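Local coordinates for protein putative ABC transporter subunit, substrate-binding component (Rhodopseudomonas palustris, PDB 4EVQ) that binds 4-hydroxybenzoate and probably delivers such benzoate derivatives to an ABC transporter as its substrate-binding component, at residues A116-T120 against R121-A125; D144-K148 against A149-K153; E166-S169 against G170-S174; G218-K221 against F222-Y226. All coordinates share one frame; numbering follows the deposited sequence. Where two conformers were deposited one is given.

Contact 1: residues A116-T120 against R121-A125. With SO4 (sulfate ion), chain D.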
loop_
_atom_site.group_PDB
_atom_site.type_symbol
_atom_site.label_atom_id
_atom_site.label_comp_id
_atom_site.label_asym_id
_atom_site.label_seq_id
_atom_site.Cartn_x
_atom_site.Cartn_y
_atom_site.Cartn_z
ATOM N N ALA A 116 -2.244 6.635 -4.564
ATOM C CA ALA A 116 -2.724 7.637 -5.515
ATOM C C ALA A 116 -1.678 7.910 -6.581
ATOM O O ALA A 116 -0.548 8.322 -6.270
ATOM C CB ALA A 116 -3.080 8.925 -4.767
ATOM N N ASP A 117 -2.074 7.784 -7.830
ATOM C CA ASP A 117 -1.134 7.937 -8.946
ATOM C C ASP A 117 -0.492 9.297 -8.947
ATOM O O ASP A 117 0.708 9.418 -9.236
ATOM C CB ASP A 117 -1.848 7.689 -10.281
ATOM C CG ASP A 117 -2.229 6.232 -10.514
ATOM O OD1 ASP A 117 -1.573 5.329 -9.976
ATOM O OD2 ASP A 117 -3.169 6.027 -11.313
ATOM N N ILE A 118 -1.230 10.318 -8.546
ATOM C CA ILE A 118 -0.726 11.683 -8.695
ATOM C C ILE A 118 0.460 11.962 -7.773
ATOM O O ILE A 118 1.277 12.847 -8.082
ATOM C CB ILE A 118 -1.853 12.700 -8.462
ATOM C CG1 ILE A 118 -1.483 14.063 -9.021
ATOM C CG2 ILE A 118 -2.250 12.766 -6.995
ATOM C CD1 ILE A 118 -2.691 14.976 -9.115
ATOM N N ILE A 119 0.584 11.243 -6.674
ATOM C CA ILE A 119 1.618 11.553 -5.682
ATOM C C ILE A 119 3.026 11.465 -6.252
ATOM O O ILE A 119 3.908 12.269 -5.868
ATOM C CB ILE A 119 1.396 10.656 -4.439
ATOM C CG1 ILE A 119 0.133 11.090 -3.727
ATOM C CG2 ILE A 119 2.599 10.708 -3.489
ATOM C CD1 ILE A 119 -0.263 10.234 -2.558
ATOM N N THR A 120 3.246 10.558 -7.180
ATOM C CA THR A 120 4.561 10.445 -7.837
ATOM C C THR A 120 4.457 10.714 -9.344
ATOM O O THR A 120 5.309 10.271 -10.179
ATOM C CB THR A 120 5.266 9.098 -7.500
ATOM O OG1 THR A 120 4.458 7.995 -7.918
ATOM C CG2 THR A 120 5.542 8.955 -5.977
ATOM N N ARG A 121 3.469 11.528 -9.679
ATOM C CA ARG A 121 3.251 12.048 -11.020
ATOM C C ARG A 121 3.165 13.566 -10.886
ATOM O O ARG A 121 4.166 14.168 -10.460
ATOM C CB ARG A 121 2.079 11.362 -11.745
ATOM C CG ARG A 121 2.428 9.887 -12.104
ATOM C CD ARG A 121 1.351 9.140 -12.845
ATOM N NE ARG A 121 1.831 7.810 -13.260
ATOM C CZ ARG A 121 1.339 7.111 -14.280
ATOM N NH1 ARG A 121 0.336 7.600 -14.992
ATOM N NH2 ARG A 121 1.848 5.926 -14.612
ATOM N N ALA A 122 2.053 14.214 -11.205
ATOM C CA ALA A 122 2.013 15.696 -11.134
ATOM C C ALA A 122 2.310 16.326 -9.763
ATOM O O ALA A 122 2.770 17.459 -9.694
ATOM C CB ALA A 122 0.673 16.216 -11.672
HETATM N N MSE A 123 2.049 15.615 -8.669
HETATM C CA MSE A 123 2.344 16.131 -7.346
HETATM C C MSE A 123 3.732 15.724 -6.833
HETATM O O MSE A 123 4.082 15.999 -5.697
HETATM C CB MSE A 123 1.325 15.650 -6.312
HETATM C CG MSE A 123 0.045 16.378 -6.290
HETATM SE SE MSE A 123 -0.991 15.908 -4.618
HETATM C CE MSE A 123 -2.642 16.682 -5.273
ATOM N N CYS A 124 4.554 15.111 -7.668
ATOM C CA CYS A 124 5.882 14.727 -7.207
ATOM C C CYS A 124 6.649 15.964 -6.729
ATOM O O CYS A 124 6.427 17.088 -7.219
ATOM C CB CYS A 124 6.642 13.993 -8.313
ATOM S SG CYS A 124 7.417 15.092 -9.519
ATOM N N ALA A 125 7.536 15.746 -5.773
ATOM C CA ALA A 125 8.275 16.871 -5.192
ATOM C C ALA A 125 9.532 16.361 -4.531
ATOM O O ALA A 125 9.618 15.186 -4.125
ATOM C CB ALA A 125 7.394 17.580 -4.179
HETATM S S SO4 D . -0.614 4.492 -17.173
HETATM O O1 SO4 D . -1.049 3.359 -16.344
HETATM O O2 SO4 D . -1.228 5.694 -16.642
HETATM O O3 SO4 D . 0.823 4.647 -16.988
HETATM O O4 SO4 D . -0.858 4.288 -18.603
#

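Contact 2: residues D144-K148 against A149-K153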
loop_
_atom_site.group_PDB
_atom_site.type_symbol
_atom_site.label_atom_id
_atom_site.label_comp_id
_atom_site.label_asym_id
_atom_site.label_seq_id
_atom_site.Cartn_x
_atom_site.Cartn_y
_atom_site.Cartn_z
ATOM N N ASP A 144 -2.014 -7.926 -16.317
ATOM C CA ASP A 144 -1.088 -8.651 -17.184
ATOM C C ASP A 144 -0.942 -10.104 -16.731
ATOM O O ASP A 144 -0.861 -11.011 -17.555
ATOM C CB ASP A 144 0.271 -7.935 -17.167
ATOM C CG ASP A 144 1.168 -8.336 -18.333
ATOM O OD1 ASP A 144 0.703 -8.471 -19.479
ATOM O OD2 ASP A 144 2.333 -8.569 -18.048
ATOM N N ALA A 145 -0.907 -10.355 -15.419
ATOM C CA ALA A 145 -0.829 -11.716 -14.921
ATOM C C ALA A 145 -2.074 -12.523 -15.296
ATOM O O ALA A 145 -2.008 -13.716 -15.609
ATOM C CB ALA A 145 -0.671 -11.682 -13.406
HETATM N N MSE A 146 -3.222 -11.864 -15.315
HETATM C CA MSE A 146 -4.463 -12.532 -15.671
HETATM C C MSE A 146 -4.454 -12.901 -17.159
HETATM O O MSE A 146 -4.930 -13.984 -17.531
HETATM C CB MSE A 146 -5.661 -11.661 -15.269
HETATM C CG MSE A 146 -5.761 -11.578 -13.766
HETATM SE SE MSE A 146 -6.865 -10.155 -13.065
HETATM C CE MSE A 146 -8.557 -10.951 -13.547
ATOM N N ILE A 147 -3.970 -12.005 -18.005
ATOM C CA ILE A 147 -3.843 -12.346 -19.437
ATOM C C ILE A 147 -2.889 -13.517 -19.570
ATOM O O ILE A 147 -3.175 -14.462 -20.334
ATOM C CB ILE A 147 -3.386 -11.118 -20.209
ATOM C CG1 ILE A 147 -4.491 -10.035 -20.272
ATOM C CG2 ILE A 147 -2.921 -11.536 -21.641
ATOM C CD1 ILE A 147 -5.772 -10.429 -20.995
ATOM N N LYS A 148 -1.768 -13.484 -18.867
ATOM C CA LYS A 148 -0.782 -14.566 -18.984
ATOM C C LYS A 148 -1.392 -15.894 -18.546
ATOM O O LYS A 148 -1.047 -16.971 -19.097
ATOM C CB LYS A 148 0.457 -14.185 -18.167
ATOM C CG LYS A 148 1.643 -15.128 -18.215
ATOM C CD LYS A 148 2.819 -14.623 -17.370
ATOM C CE LYS A 148 3.999 -15.601 -17.471
ATOM N NZ LYS A 148 5.139 -15.236 -16.604
ATOM N N ALA A 149 -2.350 -15.843 -17.618
ATOM C CA ALA A 149 -3.059 -17.025 -17.139
ATOM C C ALA A 149 -4.141 -17.518 -18.118
ATOM O O ALA A 149 -4.783 -18.517 -17.849
ATOM C CB ALA A 149 -3.690 -16.779 -15.741
ATOM N N GLY A 150 -4.382 -16.792 -19.201
ATOM C CA GLY A 150 -5.357 -17.212 -20.197
ATOM C C GLY A 150 -6.782 -16.726 -19.992
ATOM O O GLY A 150 -7.691 -17.158 -20.681
ATOM N N LEU A 151 -6.971 -15.776 -19.078
ATOM C CA LEU A 151 -8.282 -15.202 -18.845
ATOM C C LEU A 151 -8.635 -14.139 -19.872
ATOM O O LEU A 151 -7.761 -13.448 -20.395
ATOM C CB LEU A 151 -8.289 -14.575 -17.445
ATOM C CG LEU A 151 -8.105 -15.623 -16.360
ATOM C CD1 LEU A 151 -7.756 -14.948 -15.077
ATOM C CD2 LEU A 151 -9.320 -16.544 -16.163
ATOM N N LYS A 152 -9.926 -14.003 -20.157
ATOM C CA LYS A 152 -10.376 -13.253 -21.317
ATOM C C LYS A 152 -11.590 -12.357 -21.096
ATOM O O LYS A 152 -11.914 -11.538 -21.944
ATOM C CB LYS A 152 -10.741 -14.243 -22.490
ATOM C CG LYS A 152 -9.668 -15.248 -22.943
ATOM C CD LYS A 152 -10.026 -15.844 -24.314
ATOM C CE LYS A 152 -11.498 -16.302 -24.390
ATOM N NZ LYS A 152 -11.928 -16.762 -25.773
ATOM N N LYS A 153 -12.319 -12.546 -19.991
ATOM C CA LYS A 153 -13.634 -11.925 -19.853
ATOM C C LYS A 153 -13.875 -11.581 -18.377
ATOM O O LYS A 153 -14.337 -12.408 -17.611
ATOM C CB LYS A 153 -14.712 -12.886 -20.342
ATOM C CG LYS A 153 -16.132 -12.329 -20.306
ATOM C CD LYS A 153 -17.170 -13.414 -20.679
ATOM C CE LYS A 153 -18.577 -12.910 -20.588
ATOM N NZ LYS A 153 -19.616 -14.001 -20.823
HETATM O O HOH W 1 -5.612 -14.444 -21.849
#

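Contact 3: residues E166-S169 against G170-S174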
loop_
_atom_site.group_PDB
_atom_site.type_symbol
_atom_site.label_atom_id
_atom_site.label_comp_id
_atom_site.label_asym_id
_atom_site.label_seq_id
_atom_site.Cartn_x
_atom_site.Cartn_y
_atom_site.Cartn_z
ATOM N N GLU A 166 -8.512 3.907 -9.707
ATOM C CA GLU A 166 -7.213 3.850 -10.364
ATOM C C GLU A 166 -6.672 2.446 -10.529
ATOM O O GLU A 166 -5.978 2.154 -11.497
ATOM C CB GLU A 166 -6.213 4.693 -9.575
ATOM C CG GLU A 166 -6.440 6.198 -9.736
ATOM C CD GLU A 166 -5.533 7.088 -8.885
ATOM O OE1 GLU A 166 -4.637 6.573 -8.201
ATOM O OE2 GLU A 166 -5.693 8.316 -8.961
HETATM N N MSE A 167 -6.882 1.591 -9.532
HETATM C CA MSE A 167 -6.462 0.213 -9.672
HETATM C C MSE A 167 -7.286 -0.528 -10.722
HETATM O O MSE A 167 -6.749 -1.390 -11.430
HETATM C CB MSE A 167 -6.514 -0.510 -8.345
HETATM C CG MSE A 167 -5.399 -0.120 -7.407
HETATM SE SE MSE A 167 -5.232 -1.233 -5.855
HETATM C CE MSE A 167 -5.604 0.049 -4.538
ATOM N N VAL A 168 -8.567 -0.207 -10.860
ATOM C CA VAL A 168 -9.364 -0.803 -11.938
ATOM C C VAL A 168 -8.891 -0.248 -13.264
ATOM O O VAL A 168 -8.790 -0.978 -14.258
ATOM C CB VAL A 168 -10.870 -0.566 -11.691
ATOM C CG1 VAL A 168 -11.677 -0.760 -12.963
ATOM C CG2 VAL A 168 -11.404 -1.475 -10.606
ATOM N N SER A 169 -8.590 1.036 -13.337
ATOM C CA SER A 169 -8.121 1.631 -14.603
ATOM C C SER A 169 -6.836 0.976 -15.099
ATOM O O SER A 169 -6.728 0.627 -16.260
ATOM C CB SER A 169 -7.949 3.123 -14.419
ATOM O OG SER A 169 -7.503 3.742 -15.605
ATOM N N GLY A 170 -5.883 0.745 -14.208
ATOM C CA GLY A 170 -4.644 0.084 -14.597
ATOM C C GLY A 170 -4.881 -1.333 -15.057
ATOM O O GLY A 170 -4.328 -1.789 -16.062
ATOM N N PHE A 171 -5.688 -2.071 -14.316
ATOM C CA PHE A 171 -6.046 -3.405 -14.703
ATOM C C PHE A 171 -6.662 -3.411 -16.109
ATOM O O PHE A 171 -6.332 -4.244 -16.947
ATOM C CB PHE A 171 -7.045 -3.984 -13.676
ATOM C CG PHE A 171 -7.879 -5.115 -14.236
ATOM C CD1 PHE A 171 -7.370 -6.385 -14.339
ATOM C CD2 PHE A 171 -9.141 -4.862 -14.717
ATOM C CE1 PHE A 171 -8.098 -7.388 -14.998
ATOM C CE2 PHE A 171 -9.876 -5.871 -15.326
ATOM C CZ PHE A 171 -9.327 -7.135 -15.455
ATOM N N LYS A 172 -7.591 -2.512 -16.356
ATOM C CA LYS A 172 -8.331 -2.524 -17.623
ATOM C C LYS A 172 -7.353 -2.246 -18.758
ATOM O O LYS A 172 -7.470 -2.843 -19.825
ATOM C CB LYS A 172 -9.460 -1.500 -17.647
ATOM C CG LYS A 172 -10.626 -1.862 -16.776
ATOM C CD LYS A 172 -11.645 -0.735 -16.665
ATOM C CE LYS A 172 -12.306 -0.493 -17.918
ATOM N NZ LYS A 172 -13.287 0.650 -17.674
ATOM N N LYS A 173 -6.409 -1.346 -18.554
ATOM C CA LYS A 173 -5.440 -1.066 -19.599
ATOM C C LYS A 173 -4.644 -2.273 -19.974
ATOM O O LYS A 173 -4.487 -2.546 -21.166
ATOM C CB LYS A 173 -4.539 0.084 -19.200
ATOM C CG LYS A 173 -5.276 1.399 -19.174
ATOM C CD LYS A 173 -4.412 2.517 -18.642
ATOM C CE LYS A 173 -5.271 3.744 -18.371
ATOM N NZ LYS A 173 -4.569 4.729 -17.509
ATOM N N SER A 174 -4.127 -3.028 -19.036
ATOM C CA SER A 174 -3.313 -4.177 -19.407
ATOM C C SER A 174 -4.130 -5.379 -19.813
ATOM O O SER A 174 -3.661 -6.206 -20.635
ATOM C CB SER A 174 -2.326 -4.547 -18.290
ATOM O OG SER A 174 -3.042 -4.989 -17.161
#

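Contact 4: residues G218-K221 against F222-Y226. With SO4 (sulfate ion), chain F.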
loop_
_atom_site.group_PDB
_atom_site.type_symbol
_atom_site.label_atom_id
_atom_site.label_comp_id
_atom_site.label_asym_id
_atom_site.label_seq_id
_atom_site.Cartn_x
_atom_site.Cartn_y
_atom_site.Cartn_z
ATOM N N GLY A 218 -13.513 -5.166 5.193
ATOM C CA GLY A 218 -14.395 -5.223 4.035
ATOM C C GLY A 218 -13.923 -6.289 3.062
ATOM O O GLY A 218 -14.747 -6.945 2.414
ATOM N N ALA A 219 -12.608 -6.453 2.926
ATOM C CA ALA A 219 -12.066 -7.533 2.094
ATOM C C ALA A 219 -12.388 -8.899 2.676
ATOM O O ALA A 219 -12.745 -9.802 1.932
ATOM C CB ALA A 219 -10.548 -7.387 1.902
ATOM N N LEU A 220 -12.278 -9.058 3.976
ATOM C CA LEU A 220 -12.663 -10.321 4.613
ATOM C C LEU A 220 -14.110 -10.662 4.292
ATOM O O LEU A 220 -14.437 -11.803 3.911
ATOM C CB LEU A 220 -12.426 -10.229 6.121
ATOM C CG LEU A 220 -12.907 -11.450 6.921
ATOM C CD1 LEU A 220 -12.240 -12.746 6.459
ATOM C CD2 LEU A 220 -12.648 -11.198 8.404
ATOM N N LYS A 221 -15.000 -9.709 4.452
ATOM C CA LYS A 221 -16.396 -9.944 4.185
ATOM C C LYS A 221 -16.627 -10.256 2.739
ATOM O O LYS A 221 -17.406 -11.161 2.419
ATOM C CB LYS A 221 -17.250 -8.782 4.674
ATOM C CG LYS A 221 -18.761 -9.102 4.612
ATOM C CD LYS A 221 -19.526 -7.993 5.267
ATOM C CE LYS A 221 -21.018 -8.362 5.350
ATOM N NZ LYS A 221 -21.584 -8.494 3.993
ATOM N N PHE A 222 -15.960 -9.573 1.840
ATOM C CA PHE A 222 -16.097 -9.830 0.413
ATOM C C PHE A 222 -15.690 -11.254 0.117
ATOM O O PHE A 222 -16.376 -11.973 -0.626
ATOM C CB PHE A 222 -15.283 -8.842 -0.432
ATOM C CG PHE A 222 -15.487 -9.049 -1.882
ATOM C CD1 PHE A 222 -16.589 -8.518 -2.518
ATOM C CD2 PHE A 222 -14.605 -9.806 -2.614
ATOM C CE1 PHE A 222 -16.837 -8.773 -3.882
ATOM C CE2 PHE A 222 -14.842 -10.059 -3.959
ATOM C CZ PHE A 222 -15.935 -9.532 -4.589
ATOM N N ILE A 223 -14.568 -11.695 0.630
ATOM C CA ILE A 223 -14.073 -13.051 0.382
ATOM C C ILE A 223 -15.088 -14.076 0.855
ATOM O O ILE A 223 -15.387 -15.033 0.148
ATOM C CB ILE A 223 -12.704 -13.250 1.083
ATOM C CG1 ILE A 223 -11.629 -12.444 0.349
ATOM C CG2 ILE A 223 -12.336 -14.731 1.212
ATOM C CD1 ILE A 223 -10.375 -12.352 1.123
ATOM N N LYS A 224 -15.611 -13.887 2.062
ATOM C CA LYS A 224 -16.608 -14.799 2.636
ATOM C C LYS A 224 -17.851 -14.823 1.775
ATOM O O LYS A 224 -18.358 -15.916 1.407
ATOM C CB LYS A 224 -16.930 -14.360 4.064
ATOM C CG LYS A 224 -15.768 -14.636 5.015
ATOM C CD LYS A 224 -16.049 -14.468 6.514
ATOM C CE LYS A 224 -14.893 -15.188 7.307
ATOM N NZ LYS A 224 -14.950 -15.249 8.808
ATOM N N ASP A 225 -18.345 -13.659 1.406
ATOM C CA ASP A 225 -19.587 -13.563 0.642
ATOM C C ASP A 225 -19.376 -14.155 -0.752
ATOM O O ASP A 225 -20.256 -14.852 -1.298
ATOM C CB ASP A 225 -20.105 -12.145 0.535
ATOM C CG ASP A 225 -20.591 -11.576 1.866
ATOM O OD1 ASP A 225 -20.776 -12.360 2.820
ATOM O OD2 ASP A 225 -20.784 -10.334 1.911
ATOM N N TYR A 226 -18.248 -13.875 -1.379
ATOM C CA TYR A 226 -17.948 -14.374 -2.723
ATOM C C TYR A 226 -17.950 -15.912 -2.731
ATOM O O TYR A 226 -18.540 -16.536 -3.611
ATOM C CB TYR A 226 -16.602 -13.805 -3.168
ATOM C CG TYR A 226 -16.245 -14.080 -4.606
ATOM C CD1 TYR A 226 -15.734 -15.305 -5.003
ATOM C CD2 TYR A 226 -16.428 -13.121 -5.580
ATOM C CE1 TYR A 226 -15.376 -15.524 -6.326
ATOM C CE2 TYR A 226 -16.098 -13.341 -6.903
ATOM C CZ TYR A 226 -15.575 -14.567 -7.264
ATOM O OH TYR A 226 -15.219 -14.781 -8.576
HETATM S S SO4 F . -19.034 -16.485 8.128
HETATM O O1 SO4 F . -20.116 -17.186 8.816
HETATM O O2 SO4 F . -19.339 -15.071 7.937
HETATM O O3 SO4 F . -18.839 -17.060 6.792
HETATM O O4 SO4 F . -17.760 -16.623 8.847
#

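Contact 1: residues A116-T120 against R121-A125
Ile118 and Met123, the latter deposited as selenomethionine, pass each other at a slant. CG1 of Ile118 lies 3.9 Å from CG of Met123, and CB of Ala122 packs against the same CG1 at 4.0 Å. Ile118 turns CG1 anti to its backbone N (chi1 -162°), which brings this branch up against both later side chains. The Ile118 carbonyl is gripped twice: Met123 N reaches Ile118 O at 2.9 Å, while Arg121 N approaches from the opposite face at 3.0 Å, well above the carbonyl plane. CG of Arg121 passes 3.4 Å from Asp117 O, and the extended chain carries the guanidinium to a sulfate, probably from the crystallisation liquor, held edge-on by two bonds: NH1 to O2 of the sulfate at 3.0 Å and NH2 to O3 of the sulfate at 2.9 Å. Arg140 NE binds the same ion. An arginine suits the place because NH2 also forms a salt bridge with Asp367. Asp117 turns OD1 to the backbone N of Gly136. A short 3-10 segment, 117-119, is followed by a type I beta turn, Arg121 to Cys124, in the loop between strands 109-111 and 128-130, where Cys124 forms the disulfide with Cys372.

Contact 2: residues D144-K148 against A149-K153
Leu151 packs against the last turn of helix 135-148 and can be traced outward along Met146, deposited as selenomethionine. Its CB sits 3.4 Å from Met146 O, the same carbonyl that accepts Leu151 N at 3.1 Å. CG, anti to the carbonyl carbon (chi1 -64°), is turned back toward Met146 and lies 3.8 Å from Met146 O. CD1 at the tip then meets CB of Met146 at 3.9 Å and lies only slightly farther from its CG, a branched apolar residue packing against the helix end just where the backbone turns. The turn is a Schellman motif: Gly150 N bonds to Ile147 O at 2.9 Å, from above the carbonyl plane, and Leu151 N supplies the second, longer loop back. Glycine suits position 150 because its phi is positive (90°) and a CB would jam against the preceding carbonyl. Ala149 N still makes a helical bond to Ala145 O at 2.9 Å. A water donates to both Ile147 O and Leu151 O, bridging the helix end to the departing chain. Beyond it the chain enters strand 153-159; Met146 and Leu151 both pack on Trp236 of strand 235-238 and Cys209 of strand 209-213, and Met146 also meets Phe171 and Phe175 of helix 162-177.

Contact 3: residues E166-S169 against G170-S174
Lys172 N donates to Val168 O at 2.9 Å, one of four i to i+4 bonds that cross between the two segments. In the others Gly170 N donates to Glu166 O at 3.1 Å, Phe171 N to Met167 O at 3.1 Å, and Lys173 N to Ser169 O at 3.0 Å. Met167 O has a further, weak bond from Tyr211 OH, and Lys172 O accepts from Thr176 OG1. Ser174, deposited in two conformers, tentatively turns OG to Arg140 O. Glu166 OE1 accepts from both Asn135 ND2 and Asp117 N, a fitting task for a carboxylate.

CG1 of Val168, anti to the backbone N (chi1 162°), is directed along the helix to CD of Lys172, 3.7 Å away. The lysine then bends at chi3 (67°), and NZ forms a salt bridge with Asp185 of strand 181-188. With an alanine here, Asp185 is likely to lose its charged mate, and Val168 CG1 the methylenes beside it. Lys173 runs extended past Ser169, its CE 3.6 Å from Ser169 OG. Farther out, its amine makes a long, weak ion pair with a sulfate, probably from the crystallisation liquor.

Helix 162-177 belongs to the beta-alpha-beta unit between strands 153-159 and 181-188. Phe171, large and flat, fills the buried side, stacking on Tyr211 of strand 209-213 and touching Ala154 and Thr156, while Met167 packs on helix 135-148 and lines the 4-hydroxybenzoate pocket.

Contact 4: residues G218-K221 against F222-Y226
Helix 217-228 is the crossover of a beta-alpha-beta unit between strands 209-213 and 235-238, and an i to i+4 salt bridge runs along its surface. NZ of Lys221 donates to OD2 of Asp225 at 2.9 Å, on the syn lone pair, which faces the side of OD1. The lysine starts with CG anti to the backbone N (chi1 -171°), stays extended, and bends at chi4 (-64°), which turns NZ back onto the carboxylate. Aspartate suits the spot because, with its CG anti to the carbonyl carbon, OD2 is within reach of the amine one turn earlier. Lys221 O takes Asp225 N at 2.9 Å. On another flank, in one of the two conformers deposited for Lys224, CD1 of Leu220 tentatively touches CE of Lys224 at 3.7 Å. Phe222, Ile223 and Tyr226 turn inward instead, Phe222 meeting Phe214 and, edge-to-face, Phe195. An asparagine at Asp225 would probably cost the Lys221 ammonium its negative mate, leaving at best a neutral amide beside it. NZ of Lys221 also donates to Val193 O; Lys221 thereby links the helix to Val193, while Asp225 holds the amine from the helix side, and the nearby carboxylate would favour a protonated lysine.

Overall arrangement
The contacts follow one another along the chain in the order 1, 2, 3, 4. Contact 1 lies in the loop between strands 109-111 and 128-130 of the six-stranded sheet; the other three belong to helices packed about the seven-stranded sheet. Contacts 2 and 3 are neighbours, with centres 13 Å apart, and helices 135-148 and 162-177 touch there. Contact 3 also reaches contact 1, their centres 17 Å apart, touching through Glu166 and Asp117 across the two lobes. Contact 4 touches none of the others: its nearest atoms are about 9 Å from contact 2 and about 11 Å from contact 3. Together they sample both lobes of a periplasmic binding protein, which enclose 4-hydroxybenzoate between them.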